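Local coordinates for protein HMG-CoA Lyase (Bacillus subtilis subsp. subtilis, PDB 1YDO) that belongs to the HMGL-like family and folds as a TIM barrel, with a parallel sheet of eight strands ringed by helices, at residues A[19-24]-A[235-240]; A[2-7]-A[226-231]; A[123-128]-A[167-172]; A[29-34]-A[63-68]. All coordinates share one frame; numbering follows the deposited sequence.

Contact 1. Residues A[19-24]-A[235-240]; sequences QNEPVW and GGLGGC
Two torsions bring Glu-21 to Gly-238: CG lies anti to the carbonyl carbon, beside the backbone N (chi1 -74°), and the chain bends at chi2 (-63°), which places CD. OE2 then accepts a hydrogen bond from Gly-238 N at 2.9 Å. It uses its anti lone pair, the one away from OE1. The bond is clearly bent. OE1 is taken by a salt bridge to Lys-286, so both carboxylate oxygens have partners in this buried place. The aliphatic part of Glu-21 also packs. Its CG lies 3.5 Å from Leu-237 CD2, and the two side chains cross at about a right angle. Leu-237 continues onto Ile-280 and Met-284 of helix 270-284.

Asn-20 makes the second link. Its ND2 donates to Gly-239 O at 2.9 Å. The bond is almost straight (173°), the oxygen lies in the amide plane, and ND2 sits nearly along the C=O axis. The CB of Asn-20 rests 3.6 Å from Gly-238 CA. Between these side-chain bonds, Gly-239 N gives a weak bond to Asn-20 O, 3.5 Å long. Gly-238 has positive phi, a backbone shape that suits a residue without a side chain.

Both segments follow barrel strands, 8-11 and 229-232, and meet at the C-terminal end of the barrel. A glycine-rich GGLGGC loop held here is a family signature of HMG-CoA lyases built on the TIM barrel.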
loop_
_atom_site.group_PDB
_atom_site.type_symbol
_atom_site.label_atom_id
_atom_site.label_comp_id
_atom_site.label_asym_id
_atom_site.label_seq_id
_atom_site.Cartn_x
_atom_site.Cartn_y
_atom_site.Cartn_z
ATOM N N GLN A 19 17.979 5.078 12.308
ATOM C CA GLN A 19 19.295 4.710 11.799
ATOM C C GLN A 19 19.310 4.618 10.289
ATOM O O GLN A 19 20.362 4.408 9.682
ATOM C CB GLN A 19 19.784 3.375 12.378
ATOM C CG GLN A 19 19.116 2.133 11.822
ATOM C CD GLN A 19 19.864 0.862 12.188
ATOM O OE1 GLN A 19 20.891 0.557 11.598
ATOM N NE2 GLN A 19 19.358 0.124 13.175
ATOM N N ASN A 20 18.143 4.773 9.680
ATOM C CA ASN A 20 18.040 4.716 8.227
ATOM C C ASN A 20 17.730 6.098 7.625
ATOM O O ASN A 20 17.447 6.234 6.434
ATOM C CB ASN A 20 16.975 3.685 7.820
ATOM C CG ASN A 20 17.542 2.259 7.688
ATOM O OD1 ASN A 20 18.134 1.718 8.621
ATOM N ND2 ASN A 20 17.347 1.650 6.515
ATOM N N GLU A 21 17.795 7.126 8.461
ATOM C CA GLU A 21 17.558 8.480 8.006
ATOM C C GLU A 21 18.858 9.277 8.022
ATOM O O GLU A 21 19.561 9.323 9.031
ATOM C CB GLU A 21 16.517 9.145 8.888
ATOM C CG GLU A 21 15.112 8.630 8.637
ATOM C CD GLU A 21 14.623 8.936 7.225
ATOM O OE1 GLU A 21 15.133 9.904 6.621
ATOM O OE2 GLU A 21 13.715 8.230 6.727
ATOM N N PRO A 22 19.206 9.896 6.886
ATOM C CA PRO A 22 20.428 10.693 6.760
ATOM C C PRO A 22 20.328 12.021 7.497
ATOM O O PRO A 22 20.758 13.064 7.001
ATOM C CB PRO A 22 20.571 10.855 5.253
ATOM C CG PRO A 22 19.155 10.876 4.789
ATOM C CD PRO A 22 18.522 9.773 5.588
ATOM N N VAL A 23 19.752 11.978 8.689
ATOM C CA VAL A 23 19.608 13.183 9.486
ATOM C C VAL A 23 19.747 12.854 10.952
ATOM O O VAL A 23 19.210 11.856 11.419
ATOM C CB VAL A 23 18.246 13.828 9.273
ATOM C CG1 VAL A 23 18.144 15.086 10.134
ATOM C CG2 VAL A 23 18.047 14.157 7.789
ATOM N N TRP A 24 20.461 13.692 11.690
ATOM C CA TRP A 24 20.627 13.417 13.104
ATOM C C TRP A 24 19.565 14.111 13.951
ATOM O O TRP A 24 19.389 15.326 13.888
ATOM C CB TRP A 24 22.023 13.825 13.578
ATOM C CG TRP A 24 22.290 13.437 15.013
ATOM C CD1 TRP A 24 22.491 12.175 15.510
ATOM C CD2 TRP A 24 22.334 14.321 16.142
ATOM N NE1 TRP A 24 22.653 12.225 16.883
ATOM C CE2 TRP A 24 22.556 13.527 17.292
ATOM C CE3 TRP A 24 22.196 15.707 16.291
ATOM C CZ2 TRP A 24 22.652 14.075 18.574
ATOM C CZ3 TRP A 24 22.292 16.256 17.567
ATOM C CH2 TRP A 24 22.514 15.436 18.694
ATOM N N GLY A 235 5.134 6.761 10.926
ATOM C CA GLY A 235 5.360 7.652 9.794
ATOM C C GLY A 235 6.014 7.015 8.572
ATOM O O GLY A 235 6.008 7.582 7.475
ATOM N N GLY A 236 6.569 5.825 8.751
ATOM C CA GLY A 236 7.228 5.169 7.644
ATOM C C GLY A 236 8.700 5.543 7.626
ATOM O O GLY A 236 9.394 5.362 6.621
ATOM N N LEU A 237 9.180 6.071 8.745
ATOM C CA LEU A 237 10.570 6.448 8.853
ATOM C C LEU A 237 11.477 5.368 8.321
ATOM O O LEU A 237 11.117 4.189 8.308
ATOM C CB LEU A 237 10.946 6.724 10.305
ATOM C CG LEU A 237 10.852 8.181 10.730
ATOM C CD1 LEU A 237 11.010 8.272 12.242
ATOM C CD2 LEU A 237 11.923 8.992 10.019
ATOM N N GLY A 238 12.661 5.780 7.880
ATOM C CA GLY A 238 13.631 4.828 7.377
ATOM C C GLY A 238 13.497 4.495 5.909
ATOM O O GLY A 238 12.539 3.844 5.485
ATOM N N GLY A 239 14.479 4.942 5.135
ATOM C CA GLY A 239 14.475 4.671 3.716
ATOM C C GLY A 239 15.192 3.363 3.467
ATOM O O GLY A 239 15.838 2.825 4.369
ATOM N N CYS A 240 15.070 2.843 2.253
ATOM C CA CYS A 240 15.725 1.594 1.895
ATOM C C CYS A 240 17.103 1.917 1.314
ATOM O O CYS A 240 17.207 2.597 0.295
ATOM C CB CYS A 240 14.880 0.830 0.868
ATOM S SG CYS A 240 15.444 -0.856 0.533
#

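Contact 2. Residues A[2-7]-A[226-231]; sequences PYPKKV and GITVFD
Thr-228 O faces Val-7 and accepts a weak hydrogen bond from Thr-8 OG1. On the Val-7 side it meets methyl CG1, which is packing and not a polar bond. The place is the seam of the TIM barrel. The segment 2-7 leads into the first strand, 8-11, and 226-231 runs from the end of helix 215-225 into the last barrel strand, 229-232. The two strands pair in parallel, and Phe-230 forms backbone bonds with Thr-8 and Lys-10.

Val-7 carries most of the contact. Its CG1 is anti to the backbone N (chi1 163°) and CG2 lies beside that N. The two methyls divide the work. CG2 packs on Thr-228, 3.9 Å from its CB, and the two side chains cross obliquely. CG1 reaches on to the Phe-230 ring. Further out, Lys-6 adds only its backbone, with Lys-6 O 4.0 Å from Thr-228 CB. Pro-4 CB lies 4.1 Å from the methyl CG2 of Thr-228.

Gly-226, just after helix 215-225, has positive phi, and the chain then turns into the strand. That helix also covers this corner, with Leu-223 on Val-7 and Met-219 and Ala-222 on Phe-230.

At the ring, Val-7 CG1 comes to the edge, in the plane, 3.7 Å from Phe-230 CD2.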
loop_
_atom_site.group_PDB
_atom_site.type_symbol
_atom_site.label_atom_id
_atom_site.label_comp_id
_atom_site.label_asym_id
_atom_site.label_seq_id
_atom_site.Cartn_x
_atom_site.Cartn_y
_atom_site.Cartn_z
ATOM N N PRO A 2 -11.335 -17.002 9.295
ATOM C CA PRO A 2 -11.669 -15.650 9.747
ATOM C C PRO A 2 -10.478 -14.910 10.354
ATOM O O PRO A 2 -9.705 -15.475 11.137
ATOM C CB PRO A 2 -12.780 -15.899 10.760
ATOM C CG PRO A 2 -12.373 -17.207 11.366
ATOM C CD PRO A 2 -11.978 -18.016 10.152
ATOM N N TYR A 3 -10.331 -13.640 9.997
ATOM C CA TYR A 3 -9.226 -12.838 10.516
ATOM C C TYR A 3 -9.219 -12.844 12.040
ATOM O O TYR A 3 -10.275 -12.845 12.677
ATOM C CB TYR A 3 -9.328 -11.394 10.009
ATOM C CG TYR A 3 -9.220 -11.259 8.507
ATOM C CD1 TYR A 3 -10.337 -10.954 7.733
ATOM C CD2 TYR A 3 -8.006 -11.458 7.856
ATOM C CE1 TYR A 3 -10.249 -10.852 6.341
ATOM C CE2 TYR A 3 -7.906 -11.359 6.465
ATOM C CZ TYR A 3 -9.025 -11.057 5.713
ATOM O OH TYR A 3 -8.927 -10.954 4.341
ATOM N N PRO A 4 -8.025 -12.852 12.642
ATOM C CA PRO A 4 -7.870 -12.858 14.097
ATOM C C PRO A 4 -8.558 -11.677 14.761
ATOM O O PRO A 4 -8.804 -10.661 14.119
ATOM C CB PRO A 4 -6.360 -12.833 14.273
ATOM C CG PRO A 4 -5.897 -12.123 13.050
ATOM C CD PRO A 4 -6.716 -12.776 11.985
ATOM N N LYS A 5 -8.863 -11.812 16.047
ATOM C CA LYS A 5 -9.537 -10.747 16.785
ATOM C C LYS A 5 -8.579 -9.670 17.272
ATOM O O LYS A 5 -8.935 -8.493 17.327
ATOM C CB LYS A 5 -10.290 -11.329 17.986
ATOM C CG LYS A 5 -11.536 -12.135 17.631
ATOM C CD LYS A 5 -12.636 -11.248 17.059
ATOM C CE LYS A 5 -13.878 -12.044 16.675
ATOM N NZ LYS A 5 -14.939 -11.129 16.174
ATOM N N LYS A 6 -7.367 -10.076 17.624
ATOM C CA LYS A 6 -6.383 -9.135 18.124
ATOM C C LYS A 6 -5.012 -9.421 17.516
ATOM O O LYS A 6 -4.623 -10.576 17.325
ATOM C CB LYS A 6 -6.332 -9.216 19.658
ATOM C CG LYS A 6 -5.921 -7.925 20.350
ATOM C CD LYS A 6 -4.427 -7.674 20.217
ATOM C CE LYS A 6 -3.998 -6.393 20.927
ATOM N NZ LYS A 6 -2.511 -6.240 20.993
ATOM N N VAL A 7 -4.291 -8.351 17.194
ATOM C CA VAL A 7 -2.971 -8.470 16.609
ATOM C C VAL A 7 -2.023 -7.471 17.209
ATOM O O VAL A 7 -2.292 -6.279 17.188
ATOM C CB VAL A 7 -3.020 -8.248 15.111
ATOM C CG1 VAL A 7 -1.628 -7.962 14.588
ATOM C CG2 VAL A 7 -3.583 -9.486 14.435
ATOM N N GLY A 226 -2.296 -16.710 9.866
ATOM C CA GLY A 226 -2.277 -16.845 11.317
ATOM C C GLY A 226 -1.330 -15.934 12.092
ATOM O O GLY A 226 -1.483 -15.756 13.301
ATOM N N ILE A 227 -0.339 -15.366 11.416
ATOM C CA ILE A 227 0.602 -14.470 12.084
ATOM C C ILE A 227 -0.206 -13.352 12.741
ATOM O O ILE A 227 -1.177 -12.873 12.164
ATOM C CB ILE A 227 1.609 -13.845 11.070
ATOM C CG1 ILE A 227 2.706 -14.842 10.709
ATOM C CG2 ILE A 227 2.249 -12.625 11.663
ATOM C CD1 ILE A 227 2.253 -15.961 9.862
ATOM N N THR A 228 0.187 -12.934 13.937
ATOM C CA THR A 228 -0.543 -11.881 14.625
ATOM C C THR A 228 0.410 -10.833 15.187
ATOM O O THR A 228 0.024 -9.983 15.992
ATOM C CB THR A 228 -1.399 -12.468 15.783
ATOM O OG1 THR A 228 -0.547 -13.144 16.730
ATOM C CG2 THR A 228 -2.430 -13.471 15.238
ATOM N N VAL A 229 1.656 -10.898 14.747
ATOM C CA VAL A 229 2.668 -9.960 15.188
ATOM C C VAL A 229 3.270 -9.238 13.992
ATOM O O VAL A 229 3.825 -9.858 13.082
ATOM C CB VAL A 229 3.794 -10.693 15.940
ATOM C CG1 VAL A 229 4.767 -9.698 16.543
ATOM C CG2 VAL A 229 3.198 -11.576 17.004
ATOM N N PHE A 230 3.168 -7.920 13.987
ATOM C CA PHE A 230 3.718 -7.175 12.872
ATOM C C PHE A 230 4.520 -5.985 13.322
ATOM O O PHE A 230 4.125 -5.257 14.227
ATOM C CB PHE A 230 2.592 -6.747 11.952
ATOM C CG PHE A 230 1.922 -7.899 11.265
ATOM C CD1 PHE A 230 2.456 -8.440 10.099
ATOM C CD2 PHE A 230 0.766 -8.458 11.796
ATOM C CE1 PHE A 230 1.844 -9.527 9.460
ATOM C CE2 PHE A 230 0.145 -9.540 11.172
ATOM C CZ PHE A 230 0.686 -10.076 9.997
ATOM N N ASP A 231 5.667 -5.799 12.687
ATOM C CA ASP A 231 6.552 -4.695 13.009
ATOM C C ASP A 231 6.214 -3.515 12.140
ATOM O O ASP A 231 5.877 -3.684 10.969
ATOM C CB ASP A 231 7.995 -5.107 12.763
ATOM C CG ASP A 231 8.491 -6.100 13.787
ATOM O OD1 ASP A 231 9.605 -6.631 13.602
ATOM O OD2 ASP A 231 7.768 -6.335 14.779
#

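Contact 3. Residues A[123-128]-A[167-172]; sequences ILKQVN and FEFGIS
Lys-125 lays its aliphatic chain across one face of the Phe-169 ring. The contact starts on the backbone, where Lys-125 CA lies over the same face, 3.4 Å from Phe-169 CD1. CB comes next. It stands 3.6 Å from the ring centroid and 17° off the normal, a CH-pi contact. CG is anti to the backbone N (chi1 177°). It passes over the far half of the ring, 3.8 Å from Phe-169 CE2. CD is still near that atom, at 4.1 Å. Beyond CD the chain leaves the ring, and a bend at chi4 turns NZ aside. The side chain as a whole crosses the phenyl group at about a right angle.

The two segments belong to successive outer helices of the TIM barrel, 117-133 and 156-169. Strand 137-143 comes between them in sequence. The second helix ends in a Schellman motif at Gly-170, which has positive phi, and the chain turns inward there. Gly-170 O is bonded to Gln-132 NE2 of the first helix.

Asn-128 faces this turn. Its OD1 is hydrogen-bonded to Thr-138 OG1 and lies 4.1 Å from Ile-171 CG2. Its ND2 is 3.1 Å from Phe-169 O, but the angle is too poor for a hydrogen bond. Ile-171 packs inward on Thr-138 and Ala-140, and the Asn-128 and Ile-171 side chains cross at about a right angle.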
loop_
_atom_site.group_PDB
_atom_site.type_symbol
_atom_site.label_atom_id
_atom_site.label_comp_id
_atom_site.label_asym_id
_atom_site.label_seq_id
_atom_site.Cartn_x
_atom_site.Cartn_y
_atom_site.Cartn_z
ATOM N N ILE A 123 27.218 -16.669 17.613
ATOM C CA ILE A 123 27.192 -15.463 18.425
ATOM C C ILE A 123 25.849 -15.354 19.133
ATOM O O ILE A 123 25.777 -15.336 20.366
ATOM C CB ILE A 123 27.385 -14.187 17.566
ATOM C CG1 ILE A 123 28.579 -14.351 16.628
ATOM C CG2 ILE A 123 27.589 -12.981 18.475
ATOM C CD1 ILE A 123 29.908 -14.596 17.327
ATOM N N LEU A 124 24.789 -15.285 18.334
ATOM C CA LEU A 124 23.432 -15.167 18.850
ATOM C C LEU A 124 23.165 -16.236 19.888
ATOM O O LEU A 124 22.556 -15.971 20.924
ATOM C CB LEU A 124 22.416 -15.305 17.714
ATOM C CG LEU A 124 22.611 -14.396 16.497
ATOM C CD1 LEU A 124 21.393 -14.537 15.597
ATOM C CD2 LEU A 124 22.798 -12.943 16.931
ATOM N N LYS A 125 23.624 -17.448 19.598
ATOM C CA LYS A 125 23.452 -18.571 20.511
ATOM C C LYS A 125 23.833 -18.148 21.925
ATOM O O LYS A 125 23.011 -18.181 22.834
ATOM C CB LYS A 125 24.348 -19.742 20.084
ATOM C CG LYS A 125 24.307 -20.972 21.002
ATOM C CD LYS A 125 25.255 -22.071 20.500
ATOM C CE LYS A 125 25.094 -23.356 21.297
ATOM N NZ LYS A 125 25.305 -23.130 22.756
ATOM N N GLN A 126 25.087 -17.747 22.105
ATOM C CA GLN A 126 25.521 -17.363 23.433
ATOM C C GLN A 126 24.969 -15.979 23.822
ATOM O O GLN A 126 24.641 -15.732 24.987
ATOM C CB GLN A 126 27.063 -17.447 23.554
ATOM C CG GLN A 126 27.663 -18.908 23.403
ATOM C CD GLN A 126 26.970 -19.994 24.299
ATOM O OE1 GLN A 126 26.769 -19.803 25.512
ATOM N NE2 GLN A 126 26.645 -21.136 23.700
ATOM N N VAL A 127 24.821 -15.077 22.857
ATOM C CA VAL A 127 24.274 -13.763 23.175
ATOM C C VAL A 127 22.866 -13.900 23.756
ATOM O O VAL A 127 22.445 -13.098 24.592
ATOM C CB VAL A 127 24.202 -12.895 21.934
ATOM C CG1 VAL A 127 23.512 -11.591 22.270
ATOM C CG2 VAL A 127 25.602 -12.665 21.399
ATOM N N ASN A 128 22.142 -14.921 23.306
ATOM C CA ASN A 128 20.784 -15.167 23.787
ATOM C C ASN A 128 20.836 -15.792 25.171
ATOM O O ASN A 128 20.067 -15.432 26.060
ATOM C CB ASN A 128 20.048 -16.108 22.827
ATOM C CG ASN A 128 18.727 -16.617 23.397
ATOM O OD1 ASN A 128 17.817 -15.841 23.666
ATOM N ND2 ASN A 128 18.624 -17.932 23.580
ATOM N N PHE A 167 15.216 -21.018 17.107
ATOM C CA PHE A 167 14.263 -21.430 18.119
ATOM C C PHE A 167 14.878 -22.381 19.119
ATOM O O PHE A 167 14.535 -22.357 20.302
ATOM C CB PHE A 167 13.036 -22.051 17.464
ATOM C CG PHE A 167 12.007 -21.044 17.070
ATOM C CD1 PHE A 167 11.390 -20.257 18.039
ATOM C CD2 PHE A 167 11.652 -20.871 15.735
ATOM C CE1 PHE A 167 10.436 -19.313 17.690
ATOM C CE2 PHE A 167 10.695 -19.924 15.373
ATOM C CZ PHE A 167 10.084 -19.143 16.354
ATOM N N GLU A 168 15.802 -23.204 18.637
ATOM C CA GLU A 168 16.492 -24.180 19.479
ATOM C C GLU A 168 17.306 -23.497 20.586
ATOM O O GLU A 168 17.493 -24.060 21.665
ATOM C CB GLU A 168 17.418 -25.048 18.614
ATOM C CG GLU A 168 18.080 -26.221 19.346
ATOM C CD GLU A 168 19.438 -26.607 18.758
ATOM O OE1 GLU A 168 19.513 -26.893 17.535
ATOM O OE2 GLU A 168 20.434 -26.623 19.528
ATOM N N PHE A 169 17.795 -22.291 20.313
ATOM C CA PHE A 169 18.579 -21.537 21.291
ATOM C C PHE A 169 17.714 -21.095 22.481
ATOM O O PHE A 169 18.206 -20.969 23.599
ATOM C CB PHE A 169 19.209 -20.300 20.631
ATOM C CG PHE A 169 20.246 -20.616 19.579
ATOM C CD1 PHE A 169 20.722 -19.610 18.729
ATOM C CD2 PHE A 169 20.753 -21.905 19.434
ATOM C CE1 PHE A 169 21.686 -19.881 17.749
ATOM C CE2 PHE A 169 21.718 -22.186 18.455
ATOM C CZ PHE A 169 22.185 -21.170 17.610
ATOM N N GLY A 170 16.429 -20.853 22.237
ATOM C CA GLY A 170 15.556 -20.434 23.316
ATOM C C GLY A 170 14.904 -19.083 23.095
ATOM O O GLY A 170 14.270 -18.534 24.003
ATOM N N ILE A 171 15.048 -18.535 21.894
ATOM C CA ILE A 171 14.449 -17.241 21.589
ATOM C C ILE A 171 12.945 -17.327 21.789
ATOM O O ILE A 171 12.379 -18.412 21.805
ATOM C CB ILE A 171 14.722 -16.837 20.141
ATOM C CG1 ILE A 171 14.206 -17.931 19.204
ATOM C CG2 ILE A 171 16.215 -16.583 19.942
ATOM C CD1 ILE A 171 14.251 -17.546 17.733
ATOM N N SER A 172 12.292 -16.187 21.928
ATOM C CA SER A 172 10.857 -16.207 22.146
ATOM C C SER A 172 10.035 -15.874 20.901
ATOM O O SER A 172 8.879 -16.294 20.777
ATOM C CB SER A 172 10.506 -15.241 23.274
ATOM O OG SER A 172 11.293 -15.519 24.421
#

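Contact 4. Residues A[29-34]-A[63-68]; sequences DKITWI and IDVAKG
Val-65 points at helix 27-38 and meets it mainly through one methyl. CG2 is anti to the backbone N, while CG1 holds the place between N and the carbonyl carbon. From there CG2 touches Ile-34 CD1 at 3.7 Å, the two side chains crossing at about a right angle. The same methyl is 4.1 Å from Ile-31 CG1. Here the side chains slide past each other in opposite directions. Lys-30 lends only its CB, 4.5 Å from Val-65 CG2. Its NZ leads away to Ile-25 O, Ala-58 O and a salt bridge with Asp-61.

Ala-66 turns from helix 27-38 and packs on Ile-47. That residue is in strand 44-49, which comes between the two helices in sequence, as in the repeating beta-alpha units of a TIM barrel. Val-65 and Ile-34 also touch the strand, on Thr-48 and Ile-47. The axes of 29-34 and 63-68 come within 9.4 Å and cross at -39°, running roughly the same way.

At Gly-68 the backbone itself is the contact surface. Ile-31 CG2 lies 3.5 Å from Gly-68 O, and Ile-31 CD1 is 3.9 Å from Gly-68 CA.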
loop_
_atom_site.group_PDB
_atom_site.type_symbol
_atom_site.label_atom_id
_atom_site.label_comp_id
_atom_site.label_asym_id
_atom_site.label_seq_id
_atom_site.Cartn_x
_atom_site.Cartn_y
_atom_site.Cartn_z
ATOM N N ASP A 29 15.354 15.238 21.601
ATOM C CA ASP A 29 14.170 15.061 20.765
ATOM C C ASP A 29 13.779 13.592 20.650
ATOM O O ASP A 29 12.599 13.254 20.657
ATOM C CB ASP A 29 14.415 15.624 19.362
ATOM C CG ASP A 29 14.463 17.125 19.345
ATOM O OD1 ASP A 29 14.863 17.698 18.306
ATOM O OD2 ASP A 29 14.086 17.738 20.372
ATOM N N LYS A 30 14.770 12.718 20.520
ATOM C CA LYS A 30 14.475 11.299 20.413
ATOM C C LYS A 30 13.620 10.930 21.618
ATOM O O LYS A 30 12.542 10.350 21.475
ATOM C CB LYS A 30 15.751 10.458 20.423
ATOM C CG LYS A 30 16.569 10.485 19.136
ATOM C CD LYS A 30 17.610 9.360 19.189
ATOM C CE LYS A 30 18.523 9.281 17.958
ATOM N NZ LYS A 30 19.524 10.386 17.867
ATOM N N ILE A 31 14.099 11.287 22.807
ATOM C CA ILE A 31 13.385 11.003 24.040
ATOM C C ILE A 31 11.978 11.575 23.990
ATOM O O ILE A 31 10.997 10.870 24.238
ATOM C CB ILE A 31 14.113 11.606 25.239
ATOM C CG1 ILE A 31 15.533 11.048 25.291
ATOM C CG2 ILE A 31 13.361 11.282 26.529
ATOM C CD1 ILE A 31 16.395 11.701 26.324
ATOM N N THR A 32 11.878 12.854 23.661
ATOM C CA THR A 32 10.582 13.499 23.598
ATOM C C THR A 32 9.612 12.747 22.688
ATOM O O THR A 32 8.419 12.650 22.992
ATOM C CB THR A 32 10.712 14.915 23.080
ATOM O OG1 THR A 32 11.805 15.575 23.735
ATOM C CG2 THR A 32 9.436 15.662 23.347
ATOM N N TRP A 33 10.126 12.214 21.577
ATOM C CA TRP A 33 9.300 11.479 20.612
ATOM C C TRP A 33 8.927 10.087 21.082
ATOM O O TRP A 33 7.808 9.621 20.842
ATOM C CB TRP A 33 10.015 11.364 19.269
ATOM C CG TRP A 33 9.210 10.692 18.224
ATOM C CD1 TRP A 33 7.952 11.010 17.830
ATOM C CD2 TRP A 33 9.638 9.622 17.384
ATOM N NE1 TRP A 33 7.564 10.204 16.785
ATOM C CE2 TRP A 33 8.581 9.340 16.499
ATOM C CE3 TRP A 33 10.814 8.870 17.296
ATOM C CZ2 TRP A 33 8.669 8.343 15.531
ATOM C CZ3 TRP A 33 10.901 7.876 16.326
ATOM C CH2 TRP A 33 9.833 7.621 15.463
ATOM N N ILE A 34 9.881 9.421 21.729
ATOM C CA ILE A 34 9.667 8.076 22.244
ATOM C C ILE A 34 8.688 8.138 23.403
ATOM O O ILE A 34 7.974 7.170 23.672
ATOM C CB ILE A 34 10.994 7.445 22.715
ATOM C CG1 ILE A 34 11.945 7.294 21.519
ATOM C CG2 ILE A 34 10.739 6.080 23.346
ATOM C CD1 ILE A 34 13.256 6.597 21.841
ATOM N N ILE A 63 22.789 4.533 24.823
ATOM C CA ILE A 63 22.799 4.448 26.277
ATOM C C ILE A 63 22.128 5.652 26.946
ATOM O O ILE A 63 21.494 5.515 27.993
ATOM C CB ILE A 63 24.240 4.299 26.817
ATOM C CG1 ILE A 63 25.204 5.203 26.038
ATOM C CG2 ILE A 63 24.665 2.846 26.750
ATOM C CD1 ILE A 63 25.516 4.744 24.612
ATOM N N ASP A 64 22.269 6.822 26.333
ATOM C CA ASP A 64 21.670 8.037 26.865
ATOM C C ASP A 64 20.142 8.020 26.729
ATOM O O ASP A 64 19.407 8.349 27.674
ATOM C CB ASP A 64 22.234 9.273 26.146
ATOM C CG ASP A 64 23.696 9.543 26.486
ATOM O OD1 ASP A 64 24.012 9.776 27.673
ATOM O OD2 ASP A 64 24.536 9.521 25.561
ATOM N N VAL A 65 19.660 7.632 25.552
ATOM C CA VAL A 65 18.225 7.586 25.320
ATOM C C VAL A 65 17.587 6.482 26.134
ATOM O O VAL A 65 16.474 6.630 26.625
ATOM C CB VAL A 65 17.883 7.374 23.807
ATOM C CG1 VAL A 65 18.477 6.074 23.305
ATOM C CG2 VAL A 65 16.368 7.365 23.608
ATOM N N ALA A 66 18.302 5.379 26.289
ATOM C CA ALA A 66 17.777 4.241 27.030
ATOM C C ALA A 66 17.460 4.591 28.482
ATOM O O ALA A 66 16.673 3.899 29.132
ATOM C CB ALA A 66 18.769 3.072 26.970
ATOM N N LYS A 67 18.075 5.663 28.986
ATOM C CA LYS A 67 17.870 6.105 30.368
ATOM C C LYS A 67 17.055 7.380 30.430
ATOM O O LYS A 67 16.672 7.819 31.512
ATOM C CB LYS A 67 19.217 6.336 31.061
ATOM C CG LYS A 67 20.033 5.076 31.280
ATOM C CD LYS A 67 21.400 5.393 31.855
ATOM C CE LYS A 67 22.199 4.121 32.118
ATOM N NZ LYS A 67 23.590 4.420 32.582
ATOM N N GLY A 68 16.787 7.972 29.271
ATOM C CA GLY A 68 16.016 9.202 29.238
ATOM C C GLY A 68 14.512 9.032 29.096
ATOM O O GLY A 68 13.742 9.817 29.655
#

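How the contacts relate
The chain opens with 2-7, and contact 2 closes at 226-231, joining the lead-in to the first barrel strand with the start of the last. Contact 1 starts at 19-24 and closes later, at 235-240, so contacts 1 and 2 cross. They lie on opposite sides of the chain's centre, about 27 Å apart between centres. Contact 4 (29-34 with 63-68) and then contact 3 (123-128 with 167-172) are short loops in series. Both fall within the spans of contacts 1 and 2, and each ties successive outer helices together. Contacts 1 and 4 touch: Trp-33 CH2 lies 3.5 Å from Leu-237 CD1. Contact 3 touches none of the others.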